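Local coordinates for protein 7,8-dihydro-6-hydroxymethylpterin pyrophosphokinase-dihydropteroate synthase (Plasmodium falciparum, PDB 6JWS) that probably makes 7,8-dihydropteroate for folate synthesis in two steps, pyrophosphorylating 6-hydroxymethyl-7,8-dihydropterin with ATP and then joining the product to 4-aminobenzoate, at residues E130-E135 and F315-H320; I211-D216 and V321-R326; Q457-E462 and P477-D482. The protein carries 1 engineered substitution. One frame throughout, in Å; residues are numbered along the deposited sequence.

Interaction 1: residues E130-E135 and F315-H320. With ATP (adenosine-5'-triphosphate), chain J.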
loop_
_atom_site.group_PDB
_atom_site.type_symbol
_atom_site.label_atom_id
_atom_site.label_comp_id
_atom_site.label_asym_id
_atom_site.label_seq_id
_atom_site.Cartn_x
_atom_site.Cartn_y
_atom_site.Cartn_z
ATOM N N GLU B 130 16.849 -26.282 42.201
ATOM C CA GLU B 130 15.723 -27.207 42.256
ATOM C C GLU B 130 14.683 -26.769 43.289
ATOM O O GLU B 130 13.488 -26.780 42.993
ATOM C CB GLU B 130 16.158 -28.671 42.408
ATOM C CG GLU B 130 15.005 -29.675 42.295
ATOM C CD GLU B 130 14.103 -29.686 41.054
ATOM O OE1 GLU B 130 13.918 -28.619 40.408
ATOM O OE2 GLU B 130 13.556 -30.774 40.735
ATOM N N ASN B 131 15.141 -26.367 44.484
ATOM C CA ASN B 131 14.237 -25.940 45.543
ATOM C C ASN B 131 13.483 -24.682 45.115
ATOM O O ASN B 131 12.288 -24.550 45.387
ATOM C CB ASN B 131 14.950 -25.742 46.884
ATOM C CG ASN B 131 15.024 -27.004 47.723
ATOM O OD1 ASN B 131 14.189 -27.212 48.599
ATOM N ND2 ASN B 131 16.007 -27.851 47.463
ATOM N N TYR B 132 14.198 -23.777 44.428
ATOM C CA TYR B 132 13.608 -22.556 43.901
ATOM C C TYR B 132 12.452 -22.891 42.957
ATOM O O TYR B 132 11.345 -22.373 43.121
ATOM C CB TYR B 132 14.666 -21.675 43.231
ATOM C CG TYR B 132 14.070 -20.523 42.464
ATOM C CD1 TYR B 132 13.677 -19.362 43.117
ATOM C CD2 TYR B 132 13.853 -20.614 41.095
ATOM C CE1 TYR B 132 13.093 -18.315 42.421
ATOM C CE2 TYR B 132 13.269 -19.576 40.386
ATOM C CZ TYR B 132 12.898 -18.421 41.052
ATOM O OH TYR B 132 12.324 -17.397 40.365
ATOM N N LEU B 133 12.708 -23.779 41.987
ATOM C CA LEU B 133 11.734 -24.075 40.942
ATOM C C LEU B 133 10.476 -24.715 41.529
ATOM O O LEU B 133 9.369 -24.398 41.085
ATOM C CB LEU B 133 12.367 -24.948 39.855
ATOM C CG LEU B 133 13.491 -24.277 39.061
ATOM C CD1 LEU B 133 14.338 -25.308 38.332
ATOM C CD2 LEU B 133 12.934 -23.243 38.084
ATOM N N LEU B 134 10.647 -25.560 42.561
ATOM C CA LEU B 134 9.518 -26.195 43.236
ATOM C C LEU B 134 8.681 -25.157 43.985
ATOM O O LEU B 134 7.453 -25.167 43.890
ATOM C CB LEU B 134 10.015 -27.319 44.155
ATOM C CG LEU B 134 10.706 -28.495 43.450
ATOM C CD1 LEU B 134 11.562 -29.298 44.421
ATOM C CD2 LEU B 134 9.702 -29.395 42.726
ATOM N N GLU B 135 9.340 -24.235 44.701
ATOM C CA GLU B 135 8.608 -23.222 45.454
ATOM C C GLU B 135 7.812 -22.317 44.505
ATOM O O GLU B 135 6.636 -22.039 44.752
ATOM C CB GLU B 135 9.532 -22.410 46.367
ATOM C CG GLU B 135 10.331 -23.243 47.353
ATOM C CD GLU B 135 9.610 -23.712 48.609
ATOM O OE1 GLU B 135 8.409 -23.411 48.763
ATOM O OE2 GLU B 135 10.265 -24.370 49.445
ATOM N N PHE B 315 6.295 -13.198 51.595
ATOM C CA PHE B 315 7.463 -13.971 51.198
ATOM C C PHE B 315 8.290 -13.160 50.203
ATOM O O PHE B 315 7.834 -12.131 49.718
ATOM C CB PHE B 315 7.057 -15.353 50.666
ATOM C CG PHE B 315 6.372 -15.355 49.321
ATOM C CD1 PHE B 315 5.029 -15.029 49.201
ATOM C CD2 PHE B 315 7.076 -15.676 48.167
ATOM C CE1 PHE B 315 4.406 -15.032 47.960
ATOM C CE2 PHE B 315 6.450 -15.678 46.925
ATOM C CZ PHE B 315 5.116 -15.357 46.822
ATOM N N LEU B 316 9.516 -13.623 49.937
ATOM C CA LEU B 316 10.362 -13.012 48.931
ATOM C C LEU B 316 10.849 -14.068 47.944
ATOM O O LEU B 316 11.526 -15.016 48.331
ATOM C CB LEU B 316 11.553 -12.315 49.599
ATOM C CG LEU B 316 12.454 -11.538 48.636
ATOM C CD1 LEU B 316 11.698 -10.373 48.007
ATOM C CD2 LEU B 316 13.721 -11.053 49.328
ATOM N N SER B 317 10.551 -13.851 46.657
ATOM C CA SER B 317 11.059 -14.725 45.611
ATOM C C SER B 317 11.952 -13.931 44.658
ATOM O O SER B 317 11.488 -13.008 43.990
ATOM C CB SER B 317 9.928 -15.409 44.872
ATOM O OG SER B 317 10.451 -16.368 43.958
ATOM N N ILE B 318 13.232 -14.297 44.603
ATOM C CA ILE B 318 14.132 -13.759 43.599
ATOM C C ILE B 318 14.774 -14.923 42.860
ATOM O O ILE B 318 15.446 -15.739 43.479
ATOM C CB ILE B 318 15.210 -12.833 44.201
ATOM C CG1 ILE B 318 14.635 -11.753 45.122
ATOM C CG2 ILE B 318 16.091 -12.253 43.096
ATOM C CD1 ILE B 318 14.080 -10.550 44.418
ATOM N N PRO B 319 14.668 -15.009 41.514
ATOM C CA PRO B 319 13.840 -14.104 40.717
ATOM C C PRO B 319 12.357 -14.177 41.062
ATOM O O PRO B 319 11.894 -15.139 41.666
ATOM C CB PRO B 319 14.055 -14.635 39.295
ATOM C CG PRO B 319 15.431 -15.235 39.336
ATOM C CD PRO B 319 15.465 -15.924 40.681
ATOM N N HIS B 320 11.610 -13.141 40.679
ATOM C CA HIS B 320 10.170 -13.155 40.865
ATOM C C HIS B 320 9.601 -14.467 40.318
ATOM O O HIS B 320 10.123 -15.038 39.358
ATOM C CB HIS B 320 9.551 -11.890 40.266
ATOM C CG HIS B 320 8.101 -11.717 40.544
ATOM N ND1 HIS B 320 7.125 -12.330 39.781
ATOM C CD2 HIS B 320 7.451 -10.987 41.475
ATOM C CE1 HIS B 320 5.931 -11.979 40.227
ATOM N NE2 HIS B 320 6.102 -11.161 41.262
HETATM P PG ATP J . 3.586 -10.906 43.247
HETATM O O1G ATP J . 3.106 -11.052 41.814
HETATM O O2G ATP J . 4.269 -12.159 43.770
HETATM O O3G ATP J . 4.435 -9.665 43.433
HETATM P PB ATP J . 0.704 -10.342 43.884
HETATM O O1B ATP J . -0.114 -10.859 45.016
HETATM O O2B ATP J . 0.307 -10.669 42.478
HETATM O O3B ATP J . 2.238 -10.737 44.148
HETATM P PA ATP J . 1.514 -7.776 45.042
HETATM O O1A ATP J . 2.760 -7.252 44.398
HETATM O O2A ATP J . 0.523 -6.790 45.571
HETATM O O3A ATP J . 0.776 -8.751 44.006
HETATM O "O5'" ATP J . 1.903 -8.810 46.208
HETATM C "C5'" ATP J . 3.308 -9.108 46.420
HETATM C "C4'" ATP J . 3.434 -10.255 47.388
HETATM O "O4'" ATP J . 4.380 -11.233 46.879
HETATM C "C3'" ATP J . 3.945 -9.871 48.781
HETATM O "O3'" ATP J . 3.305 -10.696 49.747
HETATM C "C2'" ATP J . 5.456 -10.084 48.642
HETATM O "O2'" ATP J . 6.132 -10.413 49.833
HETATM C "C1'" ATP J . 5.515 -11.295 47.719
HETATM N N9 ATP J . 6.729 -11.333 46.902
HETATM C C8 ATP J . 7.583 -12.398 46.782
HETATM N N7 ATP J . 8.591 -12.150 45.979
HETATM C C5 ATP J . 8.365 -10.857 45.526
HETATM C C6 ATP J . 9.073 -10.033 44.631
HETATM N N6 ATP J . 10.194 -10.411 44.029
HETATM N N1 ATP J . 8.580 -8.789 44.397
HETATM C C2 ATP J . 7.451 -8.418 45.018
HETATM N N3 ATP J . 6.702 -9.113 45.874
HETATM C C4 ATP J . 7.221 -10.339 46.091
#

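Interaction 2: residues I211-D216 and V321-R326. With ATP (adenosine-5'-triphosphate), chain J.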
loop_
_atom_site.group_PDB
_atom_site.type_symbol
_atom_site.label_atom_id
_atom_site.label_comp_id
_atom_site.label_asym_id
_atom_site.label_seq_id
_atom_site.Cartn_x
_atom_site.Cartn_y
_atom_site.Cartn_z
ATOM N N ILE B 211 10.068 -7.064 42.265
ATOM C CA ILE B 211 11.490 -7.192 42.011
ATOM C C ILE B 211 11.677 -8.446 41.177
ATOM O O ILE B 211 11.278 -9.515 41.608
ATOM C CB ILE B 211 12.314 -7.263 43.307
ATOM C CG1 ILE B 211 11.966 -6.127 44.275
ATOM C CG2 ILE B 211 13.803 -7.312 42.983
ATOM C CD1 ILE B 211 12.761 -6.177 45.565
ATOM N N LEU B 212 12.243 -8.301 39.979
ATOM C CA LEU B 212 12.375 -9.449 39.102
ATOM C C LEU B 212 13.730 -10.097 39.346
ATOM O O LEU B 212 13.851 -11.311 39.385
ATOM C CB LEU B 212 12.211 -9.008 37.643
ATOM C CG LEU B 212 10.864 -8.377 37.275
ATOM C CD1 LEU B 212 10.916 -7.762 35.873
ATOM C CD2 LEU B 212 9.719 -9.384 37.382
ATOM N N PHE B 213 14.768 -9.276 39.459
ATOM C CA PHE B 213 16.095 -9.809 39.671
ATOM C C PHE B 213 16.810 -8.904 40.660
ATOM O O PHE B 213 16.483 -7.728 40.782
ATOM C CB PHE B 213 16.889 -9.849 38.365
ATOM C CG PHE B 213 16.390 -10.819 37.325
ATOM C CD1 PHE B 213 16.530 -12.190 37.502
ATOM C CD2 PHE B 213 15.802 -10.358 36.148
ATOM C CE1 PHE B 213 16.086 -13.080 36.528
ATOM C CE2 PHE B 213 15.363 -11.248 35.178
ATOM C CZ PHE B 213 15.503 -12.610 35.369
ATOM N N PHE B 214 17.789 -9.480 41.352
ATOM C CA PHE B 214 18.651 -8.727 42.249
ATOM C C PHE B 214 20.008 -9.417 42.237
ATOM O O PHE B 214 20.167 -10.510 42.782
ATOM C CB PHE B 214 18.030 -8.653 43.648
ATOM C CG PHE B 214 18.634 -7.606 44.550
ATOM C CD1 PHE B 214 19.956 -7.689 44.958
ATOM C CD2 PHE B 214 17.866 -6.547 45.006
ATOM C CE1 PHE B 214 20.504 -6.717 45.781
ATOM C CE2 PHE B 214 18.416 -5.582 45.835
ATOM C CZ PHE B 214 19.730 -5.675 46.226
ATOM N N ASN B 215 20.967 -8.788 41.563
ATOM C CA ASN B 215 22.227 -9.444 41.290
ATOM C C ASN B 215 21.916 -10.827 40.726
ATOM O O ASN B 215 20.890 -11.002 40.056
ATOM C CB ASN B 215 23.158 -9.382 42.505
ATOM C CG ASN B 215 23.530 -7.954 42.858
ATOM O OD1 ASN B 215 23.490 -7.061 42.004
ATOM N ND2 ASN B 215 23.872 -7.717 44.117
ATOM N N ASP B 216 22.795 -11.794 41.027
ATOM C CA ASP B 216 22.652 -13.160 40.551
ATOM C C ASP B 216 22.029 -14.041 41.636
ATOM O O ASP B 216 22.161 -15.259 41.584
ATOM C CB ASP B 216 24.012 -13.715 40.127
ATOM C CG ASP B 216 25.006 -13.753 41.279
ATOM O OD1 ASP B 216 24.665 -13.258 42.379
ATOM O OD2 ASP B 216 26.108 -14.289 41.078
ATOM N N VAL B 321 8.539 -14.943 40.972
ATOM C CA VAL B 321 7.899 -16.220 40.675
ATOM C C VAL B 321 7.484 -16.241 39.203
ATOM O O VAL B 321 7.541 -17.278 38.549
ATOM C CB VAL B 321 6.688 -16.447 41.615
ATOM C CG1 VAL B 321 5.793 -17.590 41.174
ATOM C CG2 VAL B 321 7.111 -16.652 43.061
ATOM N N TYR B 322 7.106 -15.076 38.669
ATOM C CA TYR B 322 6.401 -15.059 37.400
ATOM C C TYR B 322 7.315 -14.742 36.215
ATOM O O TYR B 322 6.852 -14.739 35.082
ATOM C CB TYR B 322 5.131 -14.212 37.518
ATOM C CG TYR B 322 3.976 -14.957 38.147
ATOM C CD1 TYR B 322 3.104 -15.698 37.364
ATOM C CD2 TYR B 322 3.763 -14.942 39.520
ATOM C CE1 TYR B 322 2.042 -16.392 37.924
ATOM C CE2 TYR B 322 2.713 -15.643 40.101
ATOM C CZ TYR B 322 1.847 -16.367 39.295
ATOM O OH TYR B 322 0.795 -17.050 39.823
ATOM N N THR B 323 8.616 -14.569 36.468
ATOM C CA THR B 323 9.559 -14.043 35.487
ATOM C C THR B 323 9.456 -14.740 34.129
ATOM O O THR B 323 9.543 -14.094 33.091
ATOM C CB THR B 323 10.987 -14.082 36.035
ATOM O OG1 THR B 323 10.928 -13.434 37.305
ATOM C CG2 THR B 323 11.982 -13.369 35.145
ATOM N N THR B 324 9.255 -16.054 34.152
ATOM C CA THR B 324 9.341 -16.940 33.004
ATOM C C THR B 324 7.937 -17.344 32.563
ATOM O O THR B 324 7.747 -17.933 31.498
ATOM C CB THR B 324 10.187 -18.151 33.422
ATOM O OG1 THR B 324 11.502 -17.771 33.030
ATOM C CG2 THR B 324 9.788 -19.468 32.798
ATOM N N HIS B 325 6.954 -17.024 33.405
ATOM C CA HIS B 325 5.610 -17.544 33.225
ATOM C C HIS B 325 4.732 -16.504 32.526
ATOM O O HIS B 325 3.882 -16.857 31.716
ATOM C CB HIS B 325 5.082 -18.068 34.570
ATOM C CG HIS B 325 3.906 -18.981 34.448
ATOM N ND1 HIS B 325 2.592 -18.510 34.433
ATOM C CD2 HIS B 325 3.832 -20.328 34.343
ATOM C CE1 HIS B 325 1.762 -19.530 34.321
ATOM N NE2 HIS B 325 2.501 -20.659 34.262
ATOM N N ARG B 326 4.939 -15.222 32.843
ATOM C CA ARG B 326 4.162 -14.149 32.241
ATOM C C ARG B 326 4.847 -13.638 30.977
ATOM O O ARG B 326 5.965 -13.122 31.025
ATOM C CB ARG B 326 4.014 -12.976 33.212
ATOM C CG ARG B 326 2.991 -13.211 34.305
ATOM C CD ARG B 326 2.345 -11.932 34.774
ATOM N NE ARG B 326 1.450 -12.317 35.854
ATOM C CZ ARG B 326 1.699 -12.140 37.147
ATOM N NH1 ARG B 326 2.820 -11.559 37.543
ATOM N NH2 ARG B 326 0.808 -12.534 38.040
HETATM P PG ATP J . 3.586 -10.906 43.247
HETATM O O1G ATP J . 3.106 -11.052 41.814
HETATM O O2G ATP J . 4.269 -12.159 43.770
HETATM O O3G ATP J . 4.435 -9.665 43.433
HETATM P PB ATP J . 0.704 -10.342 43.884
HETATM O O1B ATP J . -0.114 -10.859 45.016
HETATM O O2B ATP J . 0.307 -10.669 42.478
HETATM O O3B ATP J . 2.238 -10.737 44.148
HETATM P PA ATP J . 1.514 -7.776 45.042
HETATM O O1A ATP J . 2.760 -7.252 44.398
HETATM O O2A ATP J . 0.523 -6.790 45.571
HETATM O O3A ATP J . 0.776 -8.751 44.006
HETATM O "O5'" ATP J . 1.903 -8.810 46.208
HETATM C "C5'" ATP J . 3.308 -9.108 46.420
HETATM C "C4'" ATP J . 3.434 -10.255 47.388
HETATM O "O4'" ATP J . 4.380 -11.233 46.879
HETATM C "C3'" ATP J . 3.945 -9.871 48.781
HETATM O "O3'" ATP J . 3.305 -10.696 49.747
HETATM C "C2'" ATP J . 5.456 -10.084 48.642
HETATM O "O2'" ATP J . 6.132 -10.413 49.833
HETATM C "C1'" ATP J . 5.515 -11.295 47.719
HETATM N N9 ATP J . 6.729 -11.333 46.902
HETATM C C8 ATP J . 7.583 -12.398 46.782
HETATM N N7 ATP J . 8.591 -12.150 45.979
HETATM C C5 ATP J . 8.365 -10.857 45.526
HETATM C C6 ATP J . 9.073 -10.033 44.631
HETATM N N6 ATP J . 10.194 -10.411 44.029
HETATM N N1 ATP J . 8.580 -8.789 44.397
HETATM C C2 ATP J . 7.451 -8.418 45.018
HETATM N N3 ATP J . 6.702 -9.113 45.874
HETATM C C4 ATP J . 7.221 -10.339 46.091
#

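Interaction 3: residues Q457-E462 and P477-D482. With PT1 (pteroic acid), chain I.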
loop_
_atom_site.group_PDB
_atom_site.type_symbol
_atom_site.label_atom_id
_atom_site.label_comp_id
_atom_site.label_asym_id
_atom_site.label_seq_id
_atom_site.Cartn_x
_atom_site.Cartn_y
_atom_site.Cartn_z
ATOM N N GLN B 457 6.149 31.921 23.600
ATOM C CA GLN B 457 5.542 32.670 24.694
ATOM C C GLN B 457 4.177 33.226 24.271
ATOM O O GLN B 457 3.203 33.081 24.998
ATOM C CB GLN B 457 6.479 33.789 25.167
ATOM C CG GLN B 457 7.429 33.362 26.277
ATOM C CD GLN B 457 8.624 34.267 26.457
ATOM O OE1 GLN B 457 8.935 35.124 25.625
ATOM N NE2 GLN B 457 9.337 34.052 27.552
ATOM N N LEU B 458 4.105 33.850 23.093
ATOM C CA LEU B 458 2.856 34.375 22.561
ATOM C C LEU B 458 1.862 33.234 22.313
ATOM O O LEU B 458 0.673 33.368 22.614
ATOM C CB LEU B 458 3.164 35.178 21.289
ATOM C CG LEU B 458 1.976 35.875 20.614
ATOM C CD1 LEU B 458 1.247 36.794 21.583
ATOM C CD2 LEU B 458 2.414 36.668 19.392
ATOM N N PHE B 459 2.349 32.090 21.798
ATOM C CA PHE B 459 1.449 30.969 21.563
ATOM C C PHE B 459 0.814 30.501 22.871
ATOM O O PHE B 459 -0.391 30.237 22.914
ATOM C CB PHE B 459 2.140 29.795 20.862
ATOM C CG PHE B 459 1.218 28.618 20.711
ATOM C CD1 PHE B 459 0.267 28.593 19.702
ATOM C CD2 PHE B 459 1.265 27.565 21.613
ATOM C CE1 PHE B 459 -0.606 27.521 19.583
ATOM C CE2 PHE B 459 0.386 26.498 21.493
ATOM C CZ PHE B 459 -0.552 26.481 20.483
ATOM N N GLN B 460 1.640 30.367 23.917
ATOM C CA GLN B 460 1.191 29.912 25.225
ATOM C C GLN B 460 0.088 30.860 25.722
ATOM O O GLN B 460 -0.960 30.416 26.182
ATOM C CB GLN B 460 2.412 29.786 26.151
ATOM C CG GLN B 460 2.114 29.442 27.608
ATOM C CD GLN B 460 3.293 29.590 28.555
ATOM O OE1 GLN B 460 3.928 30.644 28.645
ATOM N NE2 GLN B 460 3.592 28.536 29.306
ATOM N N LYS B 461 0.318 32.172 25.564
ATOM C CA LYS B 461 -0.591 33.203 26.038
ATOM C C LYS B 461 -1.926 33.117 25.298
ATOM O O LYS B 461 -2.976 33.098 25.932
ATOM C CB LYS B 461 0.074 34.584 25.958
ATOM C CG LYS B 461 -0.796 35.765 26.368
ATOM C CD LYS B 461 -0.371 37.068 25.709
ATOM C CE LYS B 461 -1.534 37.887 25.174
ATOM N NZ LYS B 461 -1.150 38.715 24.002
ATOM N N GLU B 462 -1.884 33.050 23.962
ATOM C CA GLU B 462 -3.093 32.935 23.158
ATOM C C GLU B 462 -3.839 31.634 23.467
ATOM O O GLU B 462 -5.068 31.616 23.539
ATOM C CB GLU B 462 -2.793 33.039 21.662
ATOM C CG GLU B 462 -2.144 34.344 21.232
ATOM C CD GLU B 462 -2.955 35.626 21.403
ATOM O OE1 GLU B 462 -3.531 35.841 22.498
ATOM O OE2 GLU B 462 -2.995 36.425 20.443
ATOM N N PRO B 477 -2.239 21.027 20.932
ATOM C CA PRO B 477 -1.197 20.370 20.154
ATOM C C PRO B 477 0.045 20.220 21.020
ATOM O O PRO B 477 0.289 21.009 21.925
ATOM C CB PRO B 477 -0.951 21.294 18.954
ATOM C CG PRO B 477 -1.416 22.651 19.439
ATOM C CD PRO B 477 -2.503 22.399 20.468
ATOM N N ILE B 478 0.760 19.128 20.772
ATOM C CA ILE B 478 2.061 18.870 21.349
ATOM C C ILE B 478 3.025 19.809 20.638
ATOM O O ILE B 478 2.882 20.050 19.436
ATOM C CB ILE B 478 2.364 17.377 21.128
ATOM C CG1 ILE B 478 1.224 16.521 21.698
ATOM C CG2 ILE B 478 3.711 16.996 21.702
ATOM C CD1 ILE B 478 1.359 15.032 21.460
ATOM N N ILE B 479 3.968 20.377 21.397
ATOM C CA ILE B 479 4.929 21.310 20.827
ATOM C C ILE B 479 6.315 20.670 20.825
ATOM O O ILE B 479 6.840 20.280 21.872
ATOM C CB ILE B 479 4.931 22.664 21.575
ATOM C CG1 ILE B 479 3.546 23.324 21.603
ATOM C CG2 ILE B 479 5.968 23.607 20.992
ATOM C CD1 ILE B 479 2.913 23.450 20.233
ATOM N N SER B 480 6.934 20.674 19.644
ATOM C CA SER B 480 8.289 20.194 19.476
ATOM C C SER B 480 9.216 21.358 19.107
ATOM O O SER B 480 8.880 22.202 18.270
ATOM C CB SER B 480 8.289 19.114 18.407
ATOM O OG SER B 480 9.607 18.682 18.136
ATOM N N ILE B 481 10.411 21.389 19.706
ATOM C CA ILE B 481 11.376 22.424 19.337
ATOM C C ILE B 481 12.567 21.794 18.619
ATOM O O ILE B 481 13.231 20.919 19.160
ATOM C CB ILE B 481 11.808 23.308 20.527
ATOM C CG1 ILE B 481 12.942 24.255 20.133
ATOM C CG2 ILE B 481 12.184 22.502 21.762
ATOM C CD1 ILE B 481 12.947 25.522 20.948
ATOM N N ASP B 482 12.819 22.267 17.398
ATOM C CA ASP B 482 13.938 21.843 16.584
ATOM C C ASP B 482 15.160 22.646 17.023
ATOM O O ASP B 482 15.433 23.723 16.472
ATOM C CB ASP B 482 13.608 22.076 15.107
ATOM C CG ASP B 482 14.622 21.535 14.101
ATOM O OD1 ASP B 482 15.776 21.232 14.489
ATOM O OD2 ASP B 482 14.250 21.406 12.912
HETATM C C2 PT1 I . 14.120 16.317 9.494
HETATM C C3 PT1 I . 14.352 17.762 9.489
HETATM C C5 PT1 I . 14.336 18.428 10.795
HETATM N N6 PT1 I . 14.565 18.477 8.359
HETATM C C7 PT1 I . 13.938 16.317 11.858
HETATM N N9 PT1 I . 14.122 17.677 11.913
HETATM C C10 PT1 I . 14.799 19.813 8.447
HETATM N N11 PT1 I . 13.742 15.580 13.010
HETATM C C12 PT1 I . 14.815 20.443 9.685
HETATM C C21 PT1 I . 17.023 18.788 1.208
HETATM O O22 PT1 I . 16.307 19.331 0.323
HETATM O O1 PT1 I . 14.126 15.642 8.338
HETATM N N4 PT1 I . 13.919 15.669 10.662
HETATM N N8 PT1 I . 14.569 19.752 10.818
HETATM C C13 PT1 I . 15.081 20.581 7.183
HETATM N N14 PT1 I . 16.429 20.190 6.685
HETATM C C15 PT1 I . 16.591 19.853 5.384
HETATM C C16 PT1 I . 17.565 18.901 5.016
HETATM C C17 PT1 I . 15.764 20.490 4.402
HETATM C C18 PT1 I . 17.704 18.559 3.648
HETATM C C19 PT1 I . 15.929 20.151 3.036
HETATM C C20 PT1 I . 16.884 19.172 2.664
HETATM O O23 PT1 I . 17.850 17.920 0.882
#

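Interaction 1: residues E130-E135 and F315-H320
Y132 of helix 129-148 points its phenol at P319, just past the short strand 316-318 that lines the ATP pocket of the HPPK domain. With CG anti to the backbone N (chi1 170°), the ring stands out from the helix, and Y132 OH donates to P319 O over 2.6 Å. The phenol oxygen approaches from well above the plane of that carbonyl, 52° out of it. S317 OG donates to P319 O from the opposite face at 3.0 Å, so one buried carbonyl is gripped by two hydroxyls. The proline ring crosses the phenol obliquely, P319 CD lying 3.6 Å from Y132 CZ. The peptide bond before P319 is cis, which bends the chain just after the strand.

Beyond this clamp the strand turns its backbone to adenine. S317 N donates to ATP N7 at 2.7 Å, while S317 O accepts from ATP N6 at 2.9 Å, so both polar groups of one residue read the Hoogsteen edge of the base. The F315 ring lays a face against ATP C8, offset toward the rim. H320, whose ND1 is hydrogen-bonded with the backbone N of Y322, turns the other side of its imidazole to the triphosphate. There, NE2 of H320 lies 3.0 Å from ATP O1G, which sits at the ring edge and in its plane.

Interaction 2: residues I211-D216 and V321-R326
T323 packs against F213 at the edge of the antiparallel HPPK sheet, where strand 208-214 is outermost and carries a classic beta bulge: L212 and F213 both face V19 of the neighbouring strand 16-24. The direct contact with the loop leading into helix 327-336 is small and buried.

Its apolar part is a methyl against a ring. T323 CG2 meets F213 CZ at 3.6 Å, and the two side chains approach at a slant. The same phenylalanine ring meets Y340 edge-to-face; it also meets H342 and touches P319, and the threonine methyl is one more neighbour of this largely aromatic group. L212 CD2 stays 4.2 Å from T323 OG1, a loose approach.

The polar bonds nearby belong to the loop rather than to the contact itself. T323 OG1 is hydrogen-bonded to H320 O, in the loop just after strand 316-318, and Y322 O accepts from both H325 N (2.8 Å) and R326 N, closing a tight turn. The R326 guanidinium lies over the Y322 ring, with NH2 above the ring centre.

Ligand bonds come from the strand. I211 O accepts from ATP N6 at 2.8 Å, and the backbone of I211 thus clasps the Watson-Crick edge of adenine from both its N and its O. In the second of these bonds, I211 N donates to ATP N1 over 3.1 Å with a nearly straight N-H...N angle of 176°.

Interaction 3: residues Q457-E462 and P477-D482
F459 leans from helix 448-464 onto P477, just before strand 478-482, and I479 within it, and its ring makes both of the side-chain contacts between the segments. F459 CZ meets P477 CG at 4.1 Å and F459 CE2 meets I479 CD1 at 4.2 Å. Both side chains meet the ring at a slant. The phenylalanine reaches them because CG lies anti to the backbone N (chi1 176°), which carries the ring away from the helix toward the sheet. P477 and I479 are two residues apart in an extended chain, and they point to the same side.

Around this apolar core, helix 411-424 closes in: M418 and I422 touch F459, F419 meets its ring, and I422 also packs on P477. Strand 478-482 is itself held between strands 428-432 and 500-503 by backbone bonds, and S480 OG is hydrogen-bonded to D430.

At the far end of the strand D482 turns to the ligand, where its OD2 lies 2.7 Å from N8 of the bound pteroic acid. Helix 448-464 links the adjacent parallel strands 428-432 and 478-482 as a beta-alpha-beta crossover, the unit repeated round a TIM barrel, here that of the DHPS domain, with ligand bound at the C-terminal strand ends.

In the fold
Interactions 1 and 2 belong to the HPPK half and lie side by side, about 9 Å between centres, both touching the ATP. They join through a probable hydrogen bond from H320 N to L212 O, and both F315-H320 and I211 bind adenine. Interaction 3 lies in the DHPS barrel on the opposite side of the chain's centre, its centre about 43 Å from that of interaction 2 and about 52 Å from that of interaction 1. All three are buried, but their chemistry differs: interaction 1 is largely polar, whereas interactions 2 and 3 are apolar packing, of a loop on an edge strand and of a helix on a barrel strand, with pteroic acid met by D482 at the strand's C-terminal end.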